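Local coordinates for protein kappa-carrageenase (PDB 1DYP) that hydrolyses internal beta-1,4 linkages between galactose 4-sulfate and 3,6-anhydrogalactose in kappa-carrageenan, as the catalytic domain of a family 16 glycoside hydrolase, at residues L184-R189 against H193-N198; K203-W206 against E211-G214. The protein carries 1 engineered substitution. All coordinates share one frame; numbering follows the deposited sequence.

Contact 1 (L184-R189 against H193-N198); sequences LPFDPR and HTYGVN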
ATOM      1  N   LEU A 184      -0.084  16.484  -6.411  1.00  9.01           N
ATOM      2  CA  LEU A 184      -1.288  16.213  -7.183  1.00  8.87           C
ATOM      3  C   LEU A 184      -1.951  17.490  -7.683  1.00  8.96           C
ATOM      4  O   LEU A 184      -1.975  18.504  -6.987  1.00  9.00           O
ATOM      5  CB  LEU A 184      -2.292  15.433  -6.330  1.00  8.61           C
ATOM      6  CG  LEU A 184      -1.854  14.061  -5.807  1.00  8.27           C
ATOM      7  CD1 LEU A 184      -2.797  13.602  -4.698  1.00  8.06           C
ATOM      8  CD2 LEU A 184      -1.841  13.063  -6.951  1.00  8.11           C
ATOM      9  N   PRO A 185      -2.485  17.460  -8.912  1.00  9.23           N
ATOM     10  CA  PRO A 185      -3.150  18.639  -9.469  1.00  9.27           C
ATOM     11  C   PRO A 185      -4.618  18.677  -9.048  1.00  9.34           C
ATOM     12  O   PRO A 185      -5.445  19.344  -9.675  1.00  9.79           O
ATOM     13  CB  PRO A 185      -2.976  18.446 -10.972  1.00  9.16           C
ATOM     14  CG  PRO A 185      -3.080  16.967 -11.120  1.00  9.40           C
ATOM     15  CD  PRO A 185      -2.227  16.458  -9.964  1.00  9.31           C
ATOM     16  N   PHE A 186      -4.926  17.965  -7.968  1.00  8.91           N
ATOM     17  CA  PHE A 186      -6.285  17.883  -7.448  1.00  8.94           C
ATOM     18  C   PHE A 186      -6.248  17.395  -6.005  1.00  8.73           C
ATOM     19  O   PHE A 186      -5.211  16.931  -5.525  1.00  8.72           O
ATOM     20  CB  PHE A 186      -7.103  16.904  -8.299  1.00  8.88           C
ATOM     21  CG  PHE A 186      -6.487  15.529  -8.408  1.00  9.19           C
ATOM     22  CD1 PHE A 186      -6.604  14.614  -7.366  1.00  9.14           C
ATOM     23  CD2 PHE A 186      -5.768  15.159  -9.544  1.00  9.23           C
ATOM     24  CE1 PHE A 186      -6.016  13.351  -7.450  1.00  9.15           C
ATOM     25  CE2 PHE A 186      -5.175  13.898  -9.637  1.00  9.49           C
ATOM     26  CZ  PHE A 186      -5.299  12.991  -8.588  1.00  9.33           C
ATOM     27  N   ASP A 187      -7.376  17.515  -5.313  1.00  8.70           N
ATOM     28  CA  ASP A 187      -7.476  17.037  -3.939  1.00  8.61           C
ATOM     29  C   ASP A 187      -7.861  15.570  -4.102  1.00  8.33           C
ATOM     30  O   ASP A 187      -8.920  15.258  -4.638  1.00  8.33           O
ATOM     31  CB  ASP A 187      -8.583  17.785  -3.193  1.00  9.17           C
ATOM     32  CG  ASP A 187      -8.617  17.448  -1.720  1.00  9.53           C
ATOM     33  OD1 ASP A 187      -8.462  16.258  -1.378  1.00  9.18           O
ATOM     34  OD2 ASP A 187      -8.808  18.373  -0.903  1.00 10.16           O
ATOM     35  N   PRO A 188      -7.006  14.644  -3.642  1.00  7.93           N
ATOM     36  CA  PRO A 188      -7.327  13.220  -3.784  1.00  7.91           C
ATOM     37  C   PRO A 188      -8.550  12.742  -3.012  1.00  8.07           C
ATOM     38  O   PRO A 188      -8.982  11.606  -3.179  1.00  7.81           O
ATOM     39  CB  PRO A 188      -6.047  12.532  -3.329  1.00  7.71           C
ATOM     40  CG  PRO A 188      -5.539  13.455  -2.273  1.00  7.56           C
ATOM     41  CD  PRO A 188      -5.758  14.832  -2.880  1.00  7.69           C
ATOM     42  N   ARG A 189      -9.108  13.612  -2.176  1.00  8.24           N
ATOM     43  CA  ARG A 189     -10.285  13.261  -1.391  1.00  8.70           C
ATOM     44  C   ARG A 189     -11.554  13.595  -2.167  1.00  9.14           C
ATOM     45  O   ARG A 189     -12.658  13.251  -1.747  1.00  9.38           O
ATOM     46  CB  ARG A 189     -10.280  14.031  -0.073  1.00  8.39           C
ATOM     47  CG  ARG A 189      -9.058  13.768   0.784  1.00  8.27           C
ATOM     48  CD  ARG A 189      -9.038  14.689   1.986  1.00  8.23           C
ATOM     49  NE  ARG A 189      -8.875  16.082   1.579  1.00  8.10           N
ATOM     50  CZ  ARG A 189      -8.840  17.101   2.426  1.00  8.27           C
ATOM     51  NH1 ARG A 189      -8.967  16.886   3.729  1.00  7.86           N
ATOM     52  NH2 ARG A 189      -8.656  18.334   1.973  1.00  8.27           N
ATOM     53  N   HIS A 193      -9.869   8.909  -8.610  1.00  8.66           N
ATOM     54  CA  HIS A 193      -8.743   9.153  -9.496  1.00  8.32           C
ATOM     55  C   HIS A 193      -8.054   7.823  -9.715  1.00  7.99           C
ATOM     56  O   HIS A 193      -8.198   6.906  -8.909  1.00  7.62           O
ATOM     57  CB  HIS A 193      -7.806  10.178  -8.863  1.00  8.67           C
ATOM     58  CG  HIS A 193      -8.448  11.515  -8.676  1.00  9.15           C
ATOM     59  ND1 HIS A 193      -8.469  12.474  -9.667  1.00  9.28           N
ATOM     60  CD2 HIS A 193      -9.183  12.013  -7.654  1.00  9.36           C
ATOM     61  CE1 HIS A 193      -9.194  13.503  -9.264  1.00  9.45           C
ATOM     62  NE2 HIS A 193      -9.639  13.248  -8.047  1.00  9.40           N
ATOM     63  N   THR A 194      -7.317   7.709 -10.811  1.00  7.75           N
ATOM     64  CA  THR A 194      -6.647   6.457 -11.120  1.00  7.90           C
ATOM     65  C   THR A 194      -5.174   6.493 -10.768  1.00  7.52           C
ATOM     66  O   THR A 194      -4.451   7.423 -11.126  1.00  7.91           O
ATOM     67  CB  THR A 194      -6.807   6.102 -12.606  1.00  8.28           C
ATOM     68  OG1 THR A 194      -6.134   7.076 -13.412  1.00  9.89           O
ATOM     69  CG2 THR A 194      -8.279   6.074 -12.973  1.00  8.51           C
ATOM     70  N   TYR A 195      -4.747   5.460 -10.055  1.00  7.14           N
ATOM     71  CA  TYR A 195      -3.372   5.323  -9.613  1.00  6.77           C
ATOM     72  C   TYR A 195      -2.848   4.016 -10.184  1.00  6.59           C
ATOM     73  O   TYR A 195      -3.390   2.945  -9.914  1.00  6.75           O
ATOM     74  CB  TYR A 195      -3.343   5.299  -8.086  1.00  6.68           C
ATOM     75  CG  TYR A 195      -3.883   6.575  -7.481  1.00  6.19           C
ATOM     76  CD1 TYR A 195      -3.069   7.699  -7.335  1.00  6.38           C
ATOM     77  CD2 TYR A 195      -5.223   6.677  -7.106  1.00  6.09           C
ATOM     78  CE1 TYR A 195      -3.575   8.893  -6.832  1.00  5.91           C
ATOM     79  CE2 TYR A 195      -5.742   7.871  -6.599  1.00  6.00           C
ATOM     80  CZ  TYR A 195      -4.911   8.972  -6.468  1.00  6.11           C
ATOM     81  OH  TYR A 195      -5.411  10.157  -5.978  1.00  6.08           O
ATOM     82  N   GLY A 196      -1.795   4.098 -10.983  1.00  6.38           N
ATOM     83  CA  GLY A 196      -1.274   2.885 -11.572  1.00  6.45           C
ATOM     84  C   GLY A 196       0.229   2.792 -11.587  1.00  6.40           C
ATOM     85  O   GLY A 196       0.941   3.759 -11.318  1.00  6.04           O
ATOM     86  N   VAL A 197       0.713   1.598 -11.891  1.00  6.70           N
ATOM     87  CA  VAL A 197       2.138   1.373 -11.975  1.00  6.90           C
ATOM     88  C   VAL A 197       2.396   0.266 -12.978  1.00  7.23           C
ATOM     89  O   VAL A 197       1.652  -0.712 -13.052  1.00  7.24           O
ATOM     90  CB  VAL A 197       2.743   0.983 -10.601  1.00  7.05           C
ATOM     91  CG1 VAL A 197       2.286  -0.406 -10.189  1.00  7.29           C
ATOM     92  CG2 VAL A 197       4.261   1.059 -10.670  1.00  7.10           C
ATOM     93  N   ASN A 198       3.426   0.452 -13.791  1.00  7.51           N
ATOM     94  CA  ASN A 198       3.794  -0.560 -14.756  1.00  7.58           C
ATOM     95  C   ASN A 198       5.098  -1.130 -14.241  1.00  7.80           C
ATOM     96  O   ASN A 198       6.076  -0.402 -14.056  1.00  7.55           O
ATOM     97  CB  ASN A 198       3.992   0.035 -16.145  1.00  7.84           C
ATOM     98  CG  ASN A 198       4.220  -1.033 -17.190  1.00  8.18           C
ATOM     99  OD1 ASN A 198       3.623  -2.104 -17.123  1.00  8.41           O
ATOM    100  ND2 ASN A 198       5.074  -0.745 -18.166  1.00  8.68           N
TER
HETATM  101  O   HOH W   1      -7.963   9.939  -5.154  1.00  6.75           O

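Contact 2 (K203-W206 against E211-G214); sequences KITW and EIVG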
ATOM      1  N   LYS A 203      12.155  -1.774 -15.299  1.00  8.87           N
ATOM      2  CA  LYS A 203      11.652  -0.473 -14.861  1.00  8.37           C
ATOM      3  C   LYS A 203      10.332  -0.521 -14.112  1.00  8.08           C
ATOM      4  O   LYS A 203       9.556  -1.466 -14.245  1.00  7.97           O
ATOM      5  CB  LYS A 203      11.457   0.442 -16.073  1.00  8.80           C
ATOM      6  CG  LYS A 203      12.667   0.589 -16.973  1.00  9.05           C
ATOM      7  CD  LYS A 203      13.689   1.552 -16.405  1.00  8.97           C
ATOM      8  CE  LYS A 203      14.879   1.652 -17.344  1.00  9.08           C
ATOM      9  NZ  LYS A 203      15.867   2.652 -16.888  1.00  9.05           N
ATOM     10  N   ILE A 204      10.089   0.523 -13.327  1.00  7.31           N
ATOM     11  CA  ILE A 204       8.848   0.675 -12.584  1.00  6.90           C
ATOM     12  C   ILE A 204       8.417   2.105 -12.899  1.00  6.78           C
ATOM     13  O   ILE A 204       9.170   3.055 -12.670  1.00  6.30           O
ATOM     14  CB  ILE A 204       9.061   0.507 -11.066  1.00  6.73           C
ATOM     15  CG1 ILE A 204       9.716  -0.847 -10.786  1.00  6.84           C
ATOM     16  CG2 ILE A 204       7.717   0.592 -10.337  1.00  6.85           C
ATOM     17  CD1 ILE A 204      10.105  -1.056  -9.342  1.00  6.62           C
ATOM     18  N   THR A 205       7.220   2.247 -13.456  1.00  6.65           N
ATOM     19  CA  THR A 205       6.695   3.549 -13.841  1.00  6.81           C
ATOM     20  C   THR A 205       5.339   3.777 -13.190  1.00  6.76           C
ATOM     21  O   THR A 205       4.432   2.962 -13.329  1.00  7.05           O
ATOM     22  CB  THR A 205       6.541   3.637 -15.368  1.00  6.99           C
ATOM     23  OG1 THR A 205       7.798   3.331 -15.981  1.00  7.09           O
ATOM     24  CG2 THR A 205       6.094   5.036 -15.788  1.00  7.45           C
ATOM     25  N   TRP A 206       5.212   4.895 -12.484  1.00  6.62           N
ATOM     26  CA  TRP A 206       3.978   5.235 -11.779  1.00  6.45           C
ATOM     27  C   TRP A 206       3.128   6.246 -12.537  1.00  6.60           C
ATOM     28  O   TRP A 206       3.652   7.152 -13.186  1.00  6.27           O
ATOM     29  CB  TRP A 206       4.300   5.812 -10.402  1.00  6.40           C
ATOM     30  CG  TRP A 206       4.838   4.842  -9.387  1.00  5.95           C
ATOM     31  CD1 TRP A 206       4.153   4.308  -8.333  1.00  5.93           C
ATOM     32  CD2 TRP A 206       6.198   4.398  -9.245  1.00  5.94           C
ATOM     33  NE1 TRP A 206       4.999   3.577  -7.535  1.00  5.79           N
ATOM     34  CE2 TRP A 206       6.260   3.614  -8.070  1.00  5.80           C
ATOM     35  CE3 TRP A 206       7.370   4.591  -9.990  1.00  5.74           C
ATOM     36  CZ2 TRP A 206       7.451   3.025  -7.618  1.00  5.92           C
ATOM     37  CZ3 TRP A 206       8.561   4.002  -9.538  1.00  5.76           C
ATOM     38  CH2 TRP A 206       8.585   3.232  -8.363  1.00  5.82           C
ATOM     39  N   GLU A 211      -0.972  10.476 -16.129  1.00 10.49           N
ATOM     40  CA  GLU A 211       0.324  11.147 -16.158  1.00 10.62           C
ATOM     41  C   GLU A 211       1.397  10.349 -15.434  1.00 10.02           C
ATOM     42  O   GLU A 211       1.133   9.755 -14.392  1.00  9.70           O
ATOM     43  CB  GLU A 211       0.202  12.529 -15.517  1.00 11.74           C
ATOM     44  CG  GLU A 211      -0.728  13.461 -16.266  1.00 13.76           C
ATOM     45  CD  GLU A 211      -0.192  13.803 -17.639  1.00 14.47           C
ATOM     46  OE1 GLU A 211       0.855  14.472 -17.709  1.00 15.85           O
ATOM     47  OE2 GLU A 211      -0.810  13.390 -18.643  1.00 16.00           O
ATOM     48  N   ILE A 212       2.606  10.328 -15.986  1.00  9.60           N
ATOM     49  CA  ILE A 212       3.705   9.612 -15.347  1.00  9.29           C
ATOM     50  C   ILE A 212       4.222  10.485 -14.208  1.00  8.92           C
ATOM     51  O   ILE A 212       4.636  11.626 -14.428  1.00  8.77           O
ATOM     52  CB  ILE A 212       4.852   9.322 -16.342  1.00  9.62           C
ATOM     53  CG1 ILE A 212       4.369   8.347 -17.419  1.00  9.84           C
ATOM     54  CG2 ILE A 212       6.058   8.745 -15.595  1.00  9.75           C
ATOM     55  CD1 ILE A 212       5.409   8.020 -18.480  1.00 10.23           C
ATOM     56  N   VAL A 213       4.186   9.953 -12.990  1.00  8.27           N
ATOM     57  CA  VAL A 213       4.625  10.706 -11.820  1.00  7.72           C
ATOM     58  C   VAL A 213       5.846  10.097 -11.152  1.00  7.45           C
ATOM     59  O   VAL A 213       6.348  10.617 -10.158  1.00  7.31           O
ATOM     60  CB  VAL A 213       3.495  10.810 -10.773  1.00  7.77           C
ATOM     61  CG1 VAL A 213       2.244  11.375 -11.420  1.00  7.71           C
ATOM     62  CG2 VAL A 213       3.208   9.447 -10.166  1.00  7.63           C
ATOM     63  N   GLY A 214       6.316   8.984 -11.695  1.00  7.05           N
ATOM     64  CA  GLY A 214       7.482   8.354 -11.121  1.00  6.87           C
ATOM     65  C   GLY A 214       8.061   7.277 -12.007  1.00  6.71           C
ATOM     66  O   GLY A 214       7.359   6.674 -12.817  1.00  6.70           O
TER

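Contact 1 (L184-R189 against H193-N198)
F186 and H193 lie face to face, their ring planes within 4° of parallel and their centroids 3.5 Å apart. The overlap is nearly complete: ND1 of H193 sits over the middle of the phenyl ring, and CE1 of F186 over the middle of the imidazole, 3.3 Å from H193 CG. The two side chains arrive from opposite directions, F186 with CG lodged between its backbone N and carbonyl carbon (chi1 55°). Y195 meets the same phenyl ring differently, its OH lying in the ring plane at the edge, 3.6 Å from F186 CE1. That oxygen also rests 3.6 Å from CB of P188. A water takes the proton of Y195 OH at 2.7 Å and donates to the carbonyl O of P188 at 2.8 Å, bridging strand to loop. Further out, R189 grips the D187 carboxylate side-on, NE to OD1 and NH2 to OD2, both on syn lone pairs; the backbone N of R189 also reaches OD1, on its anti side, making an Asx turn that folds the loop round P188. The contact thus joins the loop after strand 181-183 to the start of strand 193-199 in the family 16 domain, and backbone bonds tie P188 to G106 and H193 to I104. The imidazole is gripped at both nitrogens, ND1 by D209 and NE2 by the carbonyl O of N190, which fixes its rotation against the phenyl face. With a carboxylate at one nitrogen and a carbonyl at the other, H193 may well be protonated, and a positive charge would strengthen its attraction to the pi cloud of F186.

Contact 2 (K203-W206 against E211-G214)
W206 faces both V213 and G214 across an antiparallel beta hairpin, which makes a classic beta bulge. The indole of W206 is turned edge-on to the opposing strand: W206 CE3 approaches G214 C at 3.4 Å, and the carbonyl O lies near the ring plane. Together chi1 (-71°) and chi2 (-104°) lay the six-membered ring back along its own strand, where CG2 of I204 covers one face, offset toward the rim. G214 has no side chain, so its backbone can lie directly against that indole edge. V213, the extra residue of the bulge, sends CG2 to CB of W206 at 3.8 Å and leaves the indole to its neighbour. T205 and I212 pair separately, their side chains crossing obliquely with the two CG2 methyls 3.7 Å apart. The backbone of W206 is held on both sides of its CA, its N donating to G214 O at 2.8 Å and its O accepting from V213 N at 2.9 Å. The short strand segments run at 120° to each other, well away from strict antiparallel. At its far edge the indole gives its NE1 proton to the backbone O of D139, an active-site residue, so it links the bulged hairpin to strand 133-139, which carries D139. Each carbonyl that bonds across the hairpin is also approached by a CA-H: T205 CA lies 3.4 Å from G214 O, and I212 CA lies 3.3 Å from W206 O.

From the N terminus, the chain leaves strand 181-183, and contact 1 folds loop 184-189 back on the start of strand 193-199, closing a short loop. It is complete before contact 2 opens, so the two stand in series, neither nested nor crossed. After strand 193-199 the chain turns and runs back as strand 203-208, its antiparallel neighbour, and contact 2 then joins that strand to 211-217. The contacts touch where the first two strands pair: N198 N lies 2.7 Å from T205 O, a probable hydrogen bond, and V197 packs on I204 and W206. D209, in the turn of the hairpin, also bonds T194 N, tying that turn to the start of strand 193-199.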